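Local coordinates for protein oligogalacturonate-specific porin KdgM (Dickeya dadantii, PDB 4PR7) that forms a monomeric outer-membrane porin specific for oligogalacturonides and is required for full virulence, at residues F31-E36 / T60-S65; R92-G97 / A108-P113. All coordinates share one frame; numbering follows the deposited sequence.

Both contacts join neighbouring antiparallel strands of the same 12-stranded barrel, and their centres lie about 14 Å apart. Strand 74-85 runs between the two pairs, yet side chains from 60-65 and 92-97 meet across it inside the barrel. E61 OE2 of interaction 1 forms a salt bridge with R92 NH2 of interaction 2 at 2.6 Å; R112 NH2 adds a longer, weak ion pair. Further along, V63 CG1 packs 3.9 Å from Y94 CE1. On the outer face, each contact meets its own n-octane, consistent with a membrane-facing surface. The arginines of interaction 2 lie on the channel side, consistent with passage of anionic oligogalacturonides.

Interaction 1: residues F31-E36 / T60-S65; sequences FGLSSE and TEVVAS. With OCT (N-octane), chain E.
S34 and V63 face each other on the channel side of an antiparallel strand pair in the porin barrel, strands 31-41 and 57-69. S34 OG sits between its backbone N and carbonyl carbon (chi1 70°), which brings it 3.4 Å from V63 CB and close to the CG2 branch. A water bound to S34 OG donates to E61 O, a water-mediated link beside the direct backbone bonds. Six backbone hydrogen bonds join G32, S34 and E36 to S65, V63 and E61 in reciprocal pairs.

On the other face, alternate residues meet lipid-like groups. L33 leans across so that CD2 stands 3.2 Å from V63 O, with V62 CG1 and A64 CB further off. V62 CG1 and A64 CB in turn touch the n-octane, A64 CB lying 3.7 Å from its C8. The F31 ring, with CG anti to the backbone N (chi1 -171°), swings obliquely over the end of the partner strand, and its CD2 lies 3.4 Å from S65 O.

E36 and E61 extend toward the channel, their OE1 atoms 3.9 Å apart. Their carboxylates are turned 32° apart, and each OE2 has a cationic partner, R20 for E36 and R92 for E61, which would temper the closeness of like charges. Between the other oxygens a single water donates to E36 OE1 at 2.6 Å and to E61 OE1 at 2.7 Å.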
loop_
_atom_site.group_PDB
_atom_site.type_symbol
_atom_site.label_atom_id
_atom_site.label_comp_id
_atom_site.label_asym_id
_atom_site.label_seq_id
_atom_site.Cartn_x
_atom_site.Cartn_y
_atom_site.Cartn_z
ATOM N N PHE A 31 12.012 11.356 -5.449
ATOM C CA PHE A 31 11.457 11.675 -4.114
ATOM C C PHE A 31 9.943 11.551 -4.136
ATOM O O PHE A 31 9.303 11.926 -5.126
ATOM C CB PHE A 31 11.849 13.089 -3.656
ATOM C CG PHE A 31 11.504 13.396 -2.212
ATOM C CD1 PHE A 31 10.450 14.257 -1.895
ATOM C CD2 PHE A 31 12.226 12.846 -1.174
ATOM C CE1 PHE A 31 10.143 14.556 -0.565
ATOM C CE2 PHE A 31 11.911 13.127 0.157
ATOM C CZ PHE A 31 10.872 13.985 0.464
ATOM N N GLY A 32 9.383 11.024 -3.044
ATOM C CA GLY A 32 7.928 10.877 -2.913
ATOM C C GLY A 32 7.465 11.206 -1.504
ATOM O O GLY A 32 8.233 11.130 -0.537
ATOM N N LEU A 33 6.216 11.607 -1.396
ATOM C CA LEU A 33 5.660 12.031 -0.137
ATOM C C LEU A 33 4.198 11.686 -0.152
ATOM O O LEU A 33 3.542 11.871 -1.171
ATOM C CB LEU A 33 5.764 13.542 -0.026
ATOM C CG LEU A 33 6.506 14.187 1.124
ATOM C CD1 LEU A 33 6.200 15.693 1.036
ATOM C CD2 LEU A 33 6.150 13.626 2.496
ATOM N N SER A 34 3.661 11.256 0.978
ATOM C CA SER A 34 2.215 11.065 1.063
ATOM C C SER A 34 1.725 11.365 2.471
ATOM O O SER A 34 2.491 11.325 3.447
ATOM C CB SER A 34 1.841 9.634 0.665
ATOM O OG SER A 34 2.283 8.727 1.640
ATOM N N SER A 35 0.446 11.692 2.546
ATOM C CA SER A 35 -0.229 11.945 3.798
ATOM C C SER A 35 -1.574 11.211 3.744
ATOM O O SER A 35 -2.274 11.274 2.729
ATOM C CB SER A 35 -0.463 13.430 3.962
ATOM O OG SER A 35 -1.010 13.668 5.242
ATOM N N GLU A 36 -1.925 10.528 4.827
ATOM C CA GLU A 36 -3.133 9.709 4.862
ATOM C C GLU A 36 -3.932 9.984 6.113
ATOM O O GLU A 36 -3.421 9.857 7.217
ATOM C CB GLU A 36 -2.797 8.212 4.822
ATOM C CG GLU A 36 -4.029 7.314 4.732
ATOM C CD GLU A 36 -3.696 5.847 4.506
ATOM O OE1 GLU A 36 -2.527 5.457 4.751
ATOM O OE2 GLU A 36 -4.601 5.073 4.087
ATOM N N THR A 60 -3.415 9.711 11.421
ATOM C CA THR A 60 -2.790 10.387 10.310
ATOM C C THR A 60 -1.407 9.799 10.105
ATOM O O THR A 60 -0.604 9.789 11.033
ATOM C CB THR A 60 -2.669 11.903 10.569
ATOM O OG1 THR A 60 -3.966 12.493 10.503
ATOM C CG2 THR A 60 -1.791 12.567 9.509
ATOM N N GLU A 61 -1.134 9.321 8.902
ATOM C CA GLU A 61 0.188 8.816 8.577
ATOM C C GLU A 61 0.796 9.667 7.491
ATOM O O GLU A 61 0.096 10.061 6.561
ATOM C CB GLU A 61 0.132 7.372 8.111
ATOM C CG GLU A 61 1.513 6.767 7.902
ATOM C CD GLU A 61 1.478 5.277 7.632
ATOM O OE1 GLU A 61 0.724 4.862 6.732
ATOM O OE2 GLU A 61 2.218 4.533 8.309
ATOM N N VAL A 62 2.090 9.943 7.625
ATOM C CA VAL A 62 2.877 10.614 6.603
ATOM C C VAL A 62 4.057 9.728 6.217
ATOM O O VAL A 62 4.707 9.135 7.083
ATOM C CB VAL A 62 3.429 11.967 7.100
ATOM C CG1 VAL A 62 4.194 12.669 5.986
ATOM C CG2 VAL A 62 2.298 12.859 7.578
ATOM N N VAL A 63 4.345 9.668 4.919
ATOM C CA VAL A 63 5.431 8.834 4.372
ATOM C C VAL A 63 6.353 9.653 3.479
ATOM O O VAL A 63 5.878 10.402 2.627
ATOM C CB VAL A 63 4.871 7.655 3.555
ATOM C CG1 VAL A 63 5.990 6.709 3.146
ATOM C CG2 VAL A 63 3.838 6.890 4.380
ATOM N N ALA A 64 7.666 9.556 3.697
ATOM C CA ALA A 64 8.628 10.076 2.725
ATOM C C ALA A 64 9.527 8.948 2.242
ATOM O O ALA A 64 9.901 8.062 3.017
ATOM C CB ALA A 64 9.464 11.225 3.311
ATOM N N SER A 65 9.863 8.978 0.954
ATOM C CA SER A 65 10.724 7.961 0.345
ATOM C C SER A 65 11.465 8.460 -0.907
ATOM O O SER A 65 11.227 9.561 -1.388
ATOM C CB SER A 65 9.914 6.711 0.013
ATOM O OG SER A 65 8.795 6.985 -0.815
HETATM C C1 OCT E . 5.794 17.196 8.098
HETATM C C2 OCT E . 5.685 15.728 7.738
HETATM C C3 OCT E . 6.920 15.181 7.010
HETATM C C4 OCT E . 7.830 14.388 7.943
HETATM C C5 OCT E . 8.598 13.300 7.206
HETATM C C6 OCT E . 9.502 13.893 6.131
HETATM C C7 OCT E . 10.902 13.293 6.185
HETATM C C8 OCT E . 11.717 13.669 4.965
HETATM O O HOH W 1 0.742 8.390 3.910
HETATM O O HOH W 2 -0.004 6.051 4.413
#

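Interaction 2: residues R92-G97 / A108-P113; sequences RPYLRG and ALRYRP. With OCT (N-octane), chain F.
R92 and R112 lay their guanidinium groups flat on one another, centres 3.7 Å apart and planes 25° apart. R112 is straight from CG to NE, whereas R92 bends at chi3 (-73°) to come over its face. E61 takes R92 NH2 in a salt bridge and R112 NH2 in a long, weak pair, and probably offsets the like charges. R112 NE also gives R92 O, in the guanidinium plane at its edge, a weak 3.4 Å hydrogen bond. S81 OG bonds to both R92 O and R112 NH2. The next arginines, R96 and R110, cross with R96 NH2 3.7 Å from R110 NH1; R110 NH2 bonds to T135.

The Y94 ring packs against R110 CD, steeply inclined (70° or more) to the guanidinium planes of R110 and R112, its OH hydrogen-bonded to E77. On the outer face, P93 CG meets P113 CG at 4.1 Å, the side chains crossing at about a right angle beside the n-octane.

Backbone bonds pair L95 with Y111 and G97 with L109, both ways; the shortest, G97 N to L109 O, is 2.8 Å. This is a transmembrane hairpin of a porin barrel, prolines and leucines toward the octane side, arginines toward the channel.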
loop_
_atom_site.group_PDB
_atom_site.type_symbol
_atom_site.label_atom_id
_atom_site.label_comp_id
_atom_site.label_asym_id
_atom_site.label_seq_id
_atom_site.Cartn_x
_atom_site.Cartn_y
_atom_site.Cartn_z
ATOM N N ARG A 92 7.440 3.428 11.247
ATOM C CA ARG A 92 7.521 2.293 10.336
ATOM C C ARG A 92 8.391 2.586 9.115
ATOM O O ARG A 92 7.863 2.779 8.028
ATOM C CB ARG A 92 6.108 1.906 9.890
ATOM C CG ARG A 92 5.300 1.251 10.989
ATOM C CD ARG A 92 4.092 0.538 10.428
ATOM N NE ARG A 92 3.066 1.475 9.995
ATOM C CZ ARG A 92 2.157 1.229 9.051
ATOM N NH1 ARG A 92 2.134 0.070 8.412
ATOM N NH2 ARG A 92 1.259 2.149 8.741
ATOM N N PRO A 93 9.723 2.584 9.279
ATOM C CA PRO A 93 10.588 2.746 8.110
ATOM C C PRO A 93 10.560 1.497 7.232
ATOM O O PRO A 93 10.149 0.435 7.696
ATOM C CB PRO A 93 11.965 2.964 8.726
ATOM C CG PRO A 93 11.932 2.208 10.003
ATOM C CD PRO A 93 10.499 2.274 10.491
ATOM N N TYR A 94 10.960 1.614 5.966
ATOM C CA TYR A 94 10.958 0.430 5.099
ATOM C C TYR A 94 11.994 0.442 3.988
ATOM O O TYR A 94 12.649 1.438 3.728
ATOM C CB TYR A 94 9.563 0.220 4.502
ATOM C CG TYR A 94 9.115 1.276 3.541
ATOM C CD1 TYR A 94 8.318 2.348 3.960
ATOM C CD2 TYR A 94 9.451 1.196 2.205
ATOM C CE1 TYR A 94 7.876 3.307 3.059
ATOM C CE2 TYR A 94 9.033 2.150 1.298
ATOM C CZ TYR A 94 8.232 3.193 1.715
ATOM O OH TYR A 94 7.823 4.121 0.779
ATOM N N LEU A 95 12.132 -0.694 3.338
ATOM C CA LEU A 95 12.994 -0.820 2.182
ATOM C C LEU A 95 12.315 -1.748 1.220
ATOM O O LEU A 95 12.136 -2.915 1.527
ATOM C CB LEU A 95 14.356 -1.384 2.578
ATOM C CG LEU A 95 15.404 -1.392 1.453
ATOM C CD1 LEU A 95 15.804 0.004 1.011
ATOM C CD2 LEU A 95 16.632 -2.163 1.901
ATOM N N ARG A 96 11.927 -1.218 0.063
ATOM C CA ARG A 96 11.263 -1.998 -0.964
ATOM C C ARG A 96 12.173 -2.161 -2.177
ATOM O O ARG A 96 12.608 -1.187 -2.782
ATOM C CB ARG A 96 9.934 -1.333 -1.399
ATOM C CG ARG A 96 9.209 -2.087 -2.512
ATOM C CD ARG A 96 7.697 -1.975 -2.383
ATOM N NE ARG A 96 7.341 -0.582 -2.215
ATOM C CZ ARG A 96 6.208 -0.133 -1.698
ATOM N NH1 ARG A 96 6.036 1.175 -1.592
ATOM N NH2 ARG A 96 5.246 -0.967 -1.308
ATOM N N GLY A 97 12.448 -3.401 -2.542
ATOM C CA GLY A 97 13.117 -3.695 -3.800
ATOM C C GLY A 97 12.052 -4.017 -4.823
ATOM O O GLY A 97 11.005 -4.560 -4.473
ATOM N N ALA A 108 7.893 -7.210 -6.317
ATOM C CA ALA A 108 8.586 -6.414 -5.298
ATOM C C ALA A 108 8.595 -7.115 -3.946
ATOM O O ALA A 108 7.776 -7.987 -3.685
ATOM C CB ALA A 108 7.955 -5.056 -5.187
ATOM N N LEU A 109 9.554 -6.734 -3.116
ATOM C CA LEU A 109 9.691 -7.229 -1.750
ATOM C C LEU A 109 10.014 -6.057 -0.820
ATOM O O LEU A 109 10.950 -5.305 -1.088
ATOM C CB LEU A 109 10.811 -8.249 -1.660
ATOM C CG LEU A 109 10.946 -8.879 -0.261
ATOM C CD1 LEU A 109 9.680 -9.653 0.085
ATOM C CD2 LEU A 109 12.167 -9.776 -0.158
ATOM N N ARG A 110 9.230 -5.903 0.248
ATOM C CA ARG A 110 9.424 -4.838 1.230
ATOM C C ARG A 110 9.633 -5.417 2.624
ATOM O O ARG A 110 8.874 -6.254 3.055
ATOM C CB ARG A 110 8.216 -3.902 1.251
ATOM C CG ARG A 110 8.302 -2.790 2.313
ATOM C CD ARG A 110 7.008 -1.975 2.389
ATOM N NE ARG A 110 5.874 -2.830 2.724
ATOM C CZ ARG A 110 4.593 -2.473 2.614
ATOM N NH1 ARG A 110 4.262 -1.249 2.215
ATOM N NH2 ARG A 110 3.642 -3.352 2.911
ATOM N N TYR A 111 10.681 -4.961 3.307
ATOM C CA TYR A 111 10.852 -5.172 4.746
ATOM C C TYR A 111 10.414 -3.902 5.472
ATOM O O TYR A 111 10.932 -2.836 5.182
ATOM C CB TYR A 111 12.323 -5.486 5.066
ATOM C CG TYR A 111 12.683 -5.526 6.549
ATOM C CD1 TYR A 111 12.105 -6.462 7.415
ATOM C CD2 TYR A 111 13.646 -4.648 7.082
ATOM C CE1 TYR A 111 12.447 -6.497 8.760
ATOM C CE2 TYR A 111 13.988 -4.685 8.424
ATOM C CZ TYR A 111 13.392 -5.610 9.252
ATOM O OH TYR A 111 13.742 -5.627 10.574
ATOM N N ARG A 112 9.491 -4.026 6.429
ATOM C CA ARG A 112 8.972 -2.874 7.152
ATOM C C ARG A 112 8.847 -3.105 8.671
ATOM O O ARG A 112 7.801 -3.515 9.147
ATOM C CB ARG A 112 7.621 -2.457 6.555
ATOM C CG ARG A 112 7.181 -1.057 6.963
ATOM C CD ARG A 112 5.840 -0.677 6.354
ATOM N NE ARG A 112 5.593 0.758 6.479
ATOM C CZ ARG A 112 4.452 1.366 6.157
ATOM N NH1 ARG A 112 3.424 0.664 5.685
ATOM N NH2 ARG A 112 4.334 2.677 6.318
ATOM N N PRO A 113 9.917 -2.820 9.447
ATOM C CA PRO A 113 9.740 -2.875 10.897
ATOM C C PRO A 113 8.695 -1.867 11.424
ATOM O O PRO A 113 8.338 -0.926 10.731
ATOM C CB PRO A 113 11.145 -2.593 11.445
ATOM C CG PRO A 113 11.873 -1.886 10.357
ATOM C CD PRO A 113 11.260 -2.349 9.059
HETATM C C1 OCT F . 14.558 5.774 8.576
HETATM C C2 OCT F . 14.956 5.754 7.115
HETATM C C3 OCT F . 14.556 4.438 6.450
HETATM C C4 OCT F . 15.468 3.256 6.806
HETATM C C5 OCT F . 15.173 2.053 5.910
HETATM C C6 OCT F . 15.971 0.816 6.303
HETATM C C7 OCT F . 15.310 0.024 7.431
HETATM C C8 OCT F . 14.009 -0.605 6.983
#